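Local coordinates for protein iron transport multicopper oxidase FET3 (Saccharomyces cerevisiae, PDB 1ZPU) that oxidises ferrous to ferric iron with four bound copper ions, reducing oxygen to water, for high-affinity iron uptake, and also oxidises cuprous copper, at residues 185-191 with 236-242; 349-353 with 489-493. Residue numbers count along the deposited sequence, not the author numbering.

Contact 1. Residues 185-191 with 236-242; sequences DTTYLLR and YTVLVHT
Asp185 enters from a turn with positive phi and psi (49°, 56°); its chi1 t rotamer lets OD1 accept a hydrogen bond from His241 NE2 (2.9 Å). Thr186 N donates to Thr242 OG1 (2.8 Å), which also bonds Gln183 O; Thr242 N returns to Thr186 O (2.9 Å). Thr187 forms a non-hydrogen-bonded pair with His241 (CA to CA 4.2 Å), and its OG1 shares a hydrogen bond with His241 ND1 (2.7 Å). Strands 187-191 and 236-241 run antiparallel at 154°, their axes approaching to 4.6 Å, as central neighbours in a sheet of the second cupredoxin domain, flanked by strands 133-142 and 210-215. The side chains of Thr187, Leu189, Arg191, Thr237, Leu239 and His241 share one face; those of Tyr188, Leu190, Val238 and Val240 the other. Tyr188 forms a hydrogen-bonded pair with Val240 (Tyr188 N to Val240 O 2.8 Å, Val240 N to Tyr188 O 2.9 Å). Leu189 and Leu239 make a non-hydrogen-bonded pair (CA to CA 4.8 Å). Leu190 and Val238 are hydrogen-bonded (Leu190 N to Val238 O 2.7 Å, Val238 N to Leu190 O 2.8 Å). Arg191 and Thr237 pair without hydrogen bonds (CA to CA 4.3 Å); the guanidinium salt-bridges Glu134.

Contact 2. Residues 349-353 with 489-493; sequences LMTVL and SQQLS
Leu492 lays its isobutyl group across Leu349, Met350 and Leu353, where a short helix of the third cupredoxin domain meets the loop between two C-terminal helices, 481-486 and 494-502. Residues 349-352 belong to the helix that begins at 348, with Leu353 N bonded to Leu349 O at 2.9 Å; 489-493 is irregular, extended at Gln491 and Leu492 (psi 141° and 135°). The backbones stay well apart, CA to CA 7.5 Å for Leu353 and Gln491 and 8.4 Å for Met350 and Leu492, and no hydrogen bond crosses the gap. Leu492, chi1 m and chi2 t, points toward the helix; Leu353, with the same pair of rotamers, points back and brings CD1 to 3.7 Å from Leu492 CG and 3.9 Å from Gln490 O. Leu349 (t, p) reaches from the preceding turn, its CD2 4.3 Å from Leu492 CD2. Ile484 also packs on Leu349 and Leu353, and Leu497 on Leu492. Gln491 starts away from the helix, but chi1 m and chi2 m fold its amide back to place NE2 3.8 Å from Leu353 CD2. Met350 bends at chi2 p, which sets SD 3.8 Å from Leu492 CD1.

The two contacts illustrate how one chain joins distant parts of its sequence by different means. Contact 1 is a largely buried strand pairing inside a single domain, built from backbone hydrogen bonds and edged by polar side chains at its exposed end; contact 2, only partly buried, has no hydrogen bond between its segments and relies on apolar side chains. The surfaces covered differ accordingly, 707 Å² against 279 Å². No secondary-structure element is common to both: contact 1 belongs to the second cupredoxin domain, whereas contact 2 joins helix 348-352, in the third cupredoxin domain, to the loop between helices 481-486 and 494-502. Their centres lie 42 Å apart, on opposite sides of the chain's centre, and they do not touch.

Contact 1. Residues 185-191 with 236-242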
loop_
_atom_site.group_PDB
_atom_site.type_symbol
_atom_site.label_atom_id
_atom_site.label_comp_id
_atom_site.label_asym_id
_atom_site.label_seq_id
_atom_site.Cartn_x
_atom_site.Cartn_y
_atom_site.Cartn_z
ATOM N N ASP A 185 -10.584 9.315 31.595
ATOM C CA ASP A 185 -9.796 10.552 31.528
ATOM C C ASP A 185 -8.352 10.300 31.093
ATOM O O ASP A 185 -7.401 10.651 31.780
ATOM C CB ASP A 185 -9.841 11.300 32.875
ATOM C CG ASP A 185 -9.132 12.648 32.821
ATOM O OD1 ASP A 185 -9.284 13.354 31.797
ATOM O OD2 ASP A 185 -8.413 12.998 33.788
ATOM N N THR A 186 -8.197 9.670 29.943
ATOM C CA THR A 186 -6.876 9.317 29.442
ATOM C C THR A 186 -6.801 9.615 27.950
ATOM O O THR A 186 -7.752 9.378 27.206
ATOM C CB THR A 186 -6.530 7.839 29.756
ATOM O OG1 THR A 186 -6.615 7.619 31.169
ATOM C CG2 THR A 186 -5.136 7.486 29.292
ATOM N N THR A 187 -5.681 10.179 27.528
ATOM C CA THR A 187 -5.448 10.435 26.122
ATOM C C THR A 187 -4.683 9.257 25.537
ATOM O O THR A 187 -3.567 8.951 25.971
ATOM C CB THR A 187 -4.647 11.734 25.893
ATOM O OG1 THR A 187 -5.409 12.861 26.345
ATOM C CG2 THR A 187 -4.315 11.916 24.412
ATOM N N TYR A 188 -5.291 8.596 24.555
ATOM C CA TYR A 188 -4.666 7.474 23.860
ATOM C C TYR A 188 -4.194 7.897 22.490
ATOM O O TYR A 188 -4.918 8.583 21.760
ATOM C CB TYR A 188 -5.649 6.318 23.714
ATOM C CG TYR A 188 -5.895 5.573 24.992
ATOM C CD1 TYR A 188 -6.819 6.042 25.932
ATOM C CD2 TYR A 188 -5.202 4.395 25.277
ATOM C CE1 TYR A 188 -7.045 5.341 27.126
ATOM C CE2 TYR A 188 -5.414 3.697 26.460
ATOM C CZ TYR A 188 -6.334 4.170 27.376
ATOM O OH TYR A 188 -6.549 3.481 28.543
ATOM N N LEU A 189 -2.975 7.502 22.139
ATOM C CA LEU A 189 -2.531 7.591 20.749
ATOM C C LEU A 189 -2.948 6.297 20.030
ATOM O O LEU A 189 -2.469 5.200 20.334
ATOM C CB LEU A 189 -1.024 7.838 20.655
ATOM C CG LEU A 189 -0.471 8.182 19.267
ATOM C CD1 LEU A 189 -0.735 9.626 18.915
ATOM C CD2 LEU A 189 1.010 7.889 19.171
ATOM N N LEU A 190 -3.872 6.441 19.092
ATOM C CA LEU A 190 -4.451 5.309 18.421
ATOM C C LEU A 190 -3.983 5.312 16.967
ATOM O O LEU A 190 -4.329 6.214 16.200
ATOM C CB LEU A 190 -5.977 5.416 18.528
ATOM C CG LEU A 190 -6.870 4.197 18.330
ATOM C CD1 LEU A 190 -8.307 4.584 18.574
ATOM C CD2 LEU A 190 -6.728 3.652 16.947
ATOM N N ARG A 191 -3.191 4.306 16.602
ATOM C CA ARG A 191 -2.731 4.143 15.221
ATOM C C ARG A 191 -3.695 3.269 14.452
ATOM O O ARG A 191 -3.758 2.063 14.670
ATOM C CB ARG A 191 -1.346 3.497 15.168
ATOM C CG ARG A 191 -0.279 4.157 15.994
ATOM C CD ARG A 191 0.863 3.191 16.181
ATOM N NE ARG A 191 1.612 3.479 17.394
ATOM C CZ ARG A 191 2.631 4.330 17.435
ATOM N NH1 ARG A 191 3.033 4.952 16.317
ATOM N NH2 ARG A 191 3.259 4.556 18.586
ATOM N N TYR A 236 -3.982 6.377 9.538
ATOM C CA TYR A 236 -4.313 7.592 10.276
ATOM C C TYR A 236 -3.949 7.319 11.705
ATOM O O TYR A 236 -4.392 6.334 12.273
ATOM C CB TYR A 236 -5.800 7.979 10.180
ATOM C CG TYR A 236 -6.257 8.506 8.839
ATOM C CD1 TYR A 236 -6.653 9.835 8.670
ATOM C CD2 TYR A 236 -6.302 7.662 7.728
ATOM C CE1 TYR A 236 -7.070 10.303 7.401
ATOM C CE2 TYR A 236 -6.712 8.104 6.482
ATOM C CZ TYR A 236 -7.091 9.413 6.316
ATOM O OH TYR A 236 -7.482 9.774 5.053
ATOM N N THR A 237 -3.112 8.174 12.274
ATOM C CA THR A 237 -2.852 8.163 13.709
ATOM C C THR A 237 -3.666 9.278 14.365
ATOM O O THR A 237 -3.698 10.421 13.895
ATOM C CB THR A 237 -1.362 8.332 14.035
ATOM O OG1 THR A 237 -0.602 7.332 13.348
ATOM C CG2 THR A 237 -1.132 8.204 15.531
ATOM N N VAL A 238 -4.304 8.928 15.471
ATOM C CA VAL A 238 -5.403 9.697 16.010
ATOM C C VAL A 238 -5.291 9.743 17.534
ATOM O O VAL A 238 -4.979 8.729 18.184
ATOM C CB VAL A 238 -6.730 9.030 15.528
ATOM C CG1 VAL A 238 -7.769 8.947 16.610
ATOM C CG2 VAL A 238 -7.261 9.713 14.273
ATOM N N LEU A 239 -5.502 10.929 18.097
ATOM C CA LEU A 239 -5.627 11.089 19.534
ATOM C C LEU A 239 -7.086 10.879 19.927
ATOM O O LEU A 239 -7.986 11.383 19.255
ATOM C CB LEU A 239 -5.182 12.500 19.953
ATOM C CG LEU A 239 -3.709 12.924 19.948
ATOM C CD1 LEU A 239 -3.604 14.428 20.017
ATOM C CD2 LEU A 239 -2.946 12.306 21.099
ATOM N N VAL A 240 -7.307 10.135 21.010
ATOM C CA VAL A 240 -8.642 9.901 21.552
ATOM C C VAL A 240 -8.584 10.113 23.053
ATOM O O VAL A 240 -7.776 9.479 23.737
ATOM C CB VAL A 240 -9.142 8.467 21.245
ATOM C CG1 VAL A 240 -10.403 8.153 22.019
ATOM C CG2 VAL A 240 -9.401 8.300 19.754
ATOM N N HIS A 241 -9.419 11.014 23.562
ATOM C CA HIS A 241 -9.460 11.253 24.994
ATOM C C HIS A 241 -10.726 10.648 25.589
ATOM O O HIS A 241 -11.847 10.954 25.152
ATOM C CB HIS A 241 -9.325 12.746 25.327
ATOM C CG HIS A 241 -9.066 13.023 26.785
ATOM N ND1 HIS A 241 -7.889 12.676 27.419
ATOM C CD2 HIS A 241 -9.828 13.632 27.727
ATOM C CE1 HIS A 241 -7.942 13.044 28.687
ATOM N NE2 HIS A 241 -9.105 13.633 28.898
ATOM N N THR A 242 -10.527 9.791 26.588
ATOM C CA THR A 242 -11.606 9.033 27.207
ATOM C C THR A 242 -12.382 9.869 28.231
ATOM O O THR A 242 -11.854 10.838 28.780
ATOM C CB THR A 242 -11.069 7.721 27.841
ATOM O OG1 THR A 242 -10.152 8.028 28.892
ATOM C CG2 THR A 242 -10.348 6.866 26.793
#

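Contact 2. Residues 349-353 with 489-493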
loop_
_atom_site.group_PDB
_atom_site.type_symbol
_atom_site.label_atom_id
_atom_site.label_comp_id
_atom_site.label_asym_id
_atom_site.label_seq_id
_atom_site.Cartn_x
_atom_site.Cartn_y
_atom_site.Cartn_z
ATOM N N LEU A 349 16.209 -3.049 -11.153
ATOM C CA LEU A 349 17.448 -2.648 -10.479
ATOM C C LEU A 349 18.681 -3.413 -10.976
ATOM O O LEU A 349 19.744 -2.826 -11.188
ATOM C CB LEU A 349 17.306 -2.765 -8.959
ATOM C CG LEU A 349 18.463 -2.351 -8.044
ATOM C CD1 LEU A 349 18.827 -0.887 -8.191
ATOM C CD2 LEU A 349 18.091 -2.644 -6.619
ATOM N N MET A 350 18.523 -4.714 -11.184
ATOM C CA MET A 350 19.610 -5.550 -11.659
ATOM C C MET A 350 20.138 -5.109 -13.029
ATOM O O MET A 350 21.341 -5.256 -13.313
ATOM C CB MET A 350 19.182 -7.017 -11.664
ATOM C CG MET A 350 19.422 -7.745 -10.346
ATOM S SD MET A 350 18.506 -7.101 -8.920
ATOM C CE MET A 350 18.675 -8.474 -7.774
ATOM N N THR A 351 19.260 -4.558 -13.869
ATOM C CA THR A 351 19.717 -4.084 -15.180
ATOM C C THR A 351 20.389 -2.721 -15.072
ATOM O O THR A 351 21.416 -2.502 -15.716
ATOM C CB THR A 351 18.654 -4.145 -16.334
ATOM O OG1 THR A 351 18.048 -2.864 -16.535
ATOM C CG2 THR A 351 17.593 -5.203 -16.084
ATOM N N VAL A 352 19.854 -1.823 -14.243
ATOM C CA VAL A 352 20.538 -0.539 -13.998
ATOM C C VAL A 352 21.952 -0.724 -13.413
ATOM O O VAL A 352 22.890 0.001 -13.777
ATOM C CB VAL A 352 19.683 0.511 -13.190
ATOM C CG1 VAL A 352 18.390 -0.064 -12.694
ATOM C CG2 VAL A 352 20.489 1.156 -12.059
ATOM N N LEU A 353 22.105 -1.721 -12.547
ATOM C CA LEU A 353 23.399 -1.997 -11.937
ATOM C C LEU A 353 24.385 -2.731 -12.846
ATOM O O LEU A 353 25.520 -2.997 -12.438
ATOM C CB LEU A 353 23.227 -2.746 -10.618
ATOM C CG LEU A 353 22.619 -1.890 -9.508
ATOM C CD1 LEU A 353 22.359 -2.730 -8.266
ATOM C CD2 LEU A 353 23.486 -0.681 -9.176
ATOM N N SER A 489 26.547 1.967 -1.184
ATOM C CA SER A 489 25.487 1.327 -0.391
ATOM C C SER A 489 24.417 0.621 -1.234
ATOM O O SER A 489 23.613 -0.165 -0.723
ATOM C CB SER A 489 24.803 2.376 0.503
ATOM O OG SER A 489 24.223 3.426 -0.262
ATOM N N GLN A 490 24.418 0.915 -2.526
ATOM C CA GLN A 490 23.378 0.470 -3.428
ATOM C C GLN A 490 23.725 -0.859 -4.103
ATOM O O GLN A 490 22.837 -1.552 -4.603
ATOM C CB GLN A 490 23.144 1.561 -4.461
ATOM C CG GLN A 490 21.777 1.570 -5.052
ATOM C CD GLN A 490 20.715 1.983 -4.069
ATOM O OE1 GLN A 490 20.017 1.137 -3.516
ATOM N NE2 GLN A 490 20.582 3.287 -3.843
ATOM N N GLN A 491 25.012 -1.211 -4.104
ATOM C CA GLN A 491 25.485 -2.449 -4.736
ATOM C C GLN A 491 24.864 -3.681 -4.079
ATOM O O GLN A 491 24.686 -3.717 -2.868
ATOM C CB GLN A 491 27.024 -2.539 -4.737
ATOM C CG GLN A 491 27.780 -1.382 -5.448
ATOM C CD GLN A 491 27.252 -1.087 -6.859
ATOM O OE1 GLN A 491 27.522 -1.832 -7.805
ATOM N NE2 GLN A 491 26.498 0.010 -6.999
ATOM N N LEU A 492 24.523 -4.677 -4.892
ATOM C CA LEU A 492 23.848 -5.883 -4.413
ATOM C C LEU A 492 24.770 -6.756 -3.580
ATOM O O LEU A 492 25.923 -6.989 -3.942
ATOM C CB LEU A 492 23.253 -6.697 -5.569
ATOM C CG LEU A 492 22.265 -5.969 -6.484
ATOM C CD1 LEU A 492 22.113 -6.684 -7.817
ATOM C CD2 LEU A 492 20.914 -5.758 -5.821
ATOM N N SER A 493 24.240 -7.233 -2.460
ATOM C CA SER A 493 24.953 -8.100 -1.532
ATOM C C SER A 493 25.077 -9.522 -2.073
ATOM O O SER A 493 24.350 -9.911 -2.992
ATOM C CB SER A 493 24.202 -8.144 -0.204
ATOM O OG SER A 493 22.889 -8.643 -0.387
#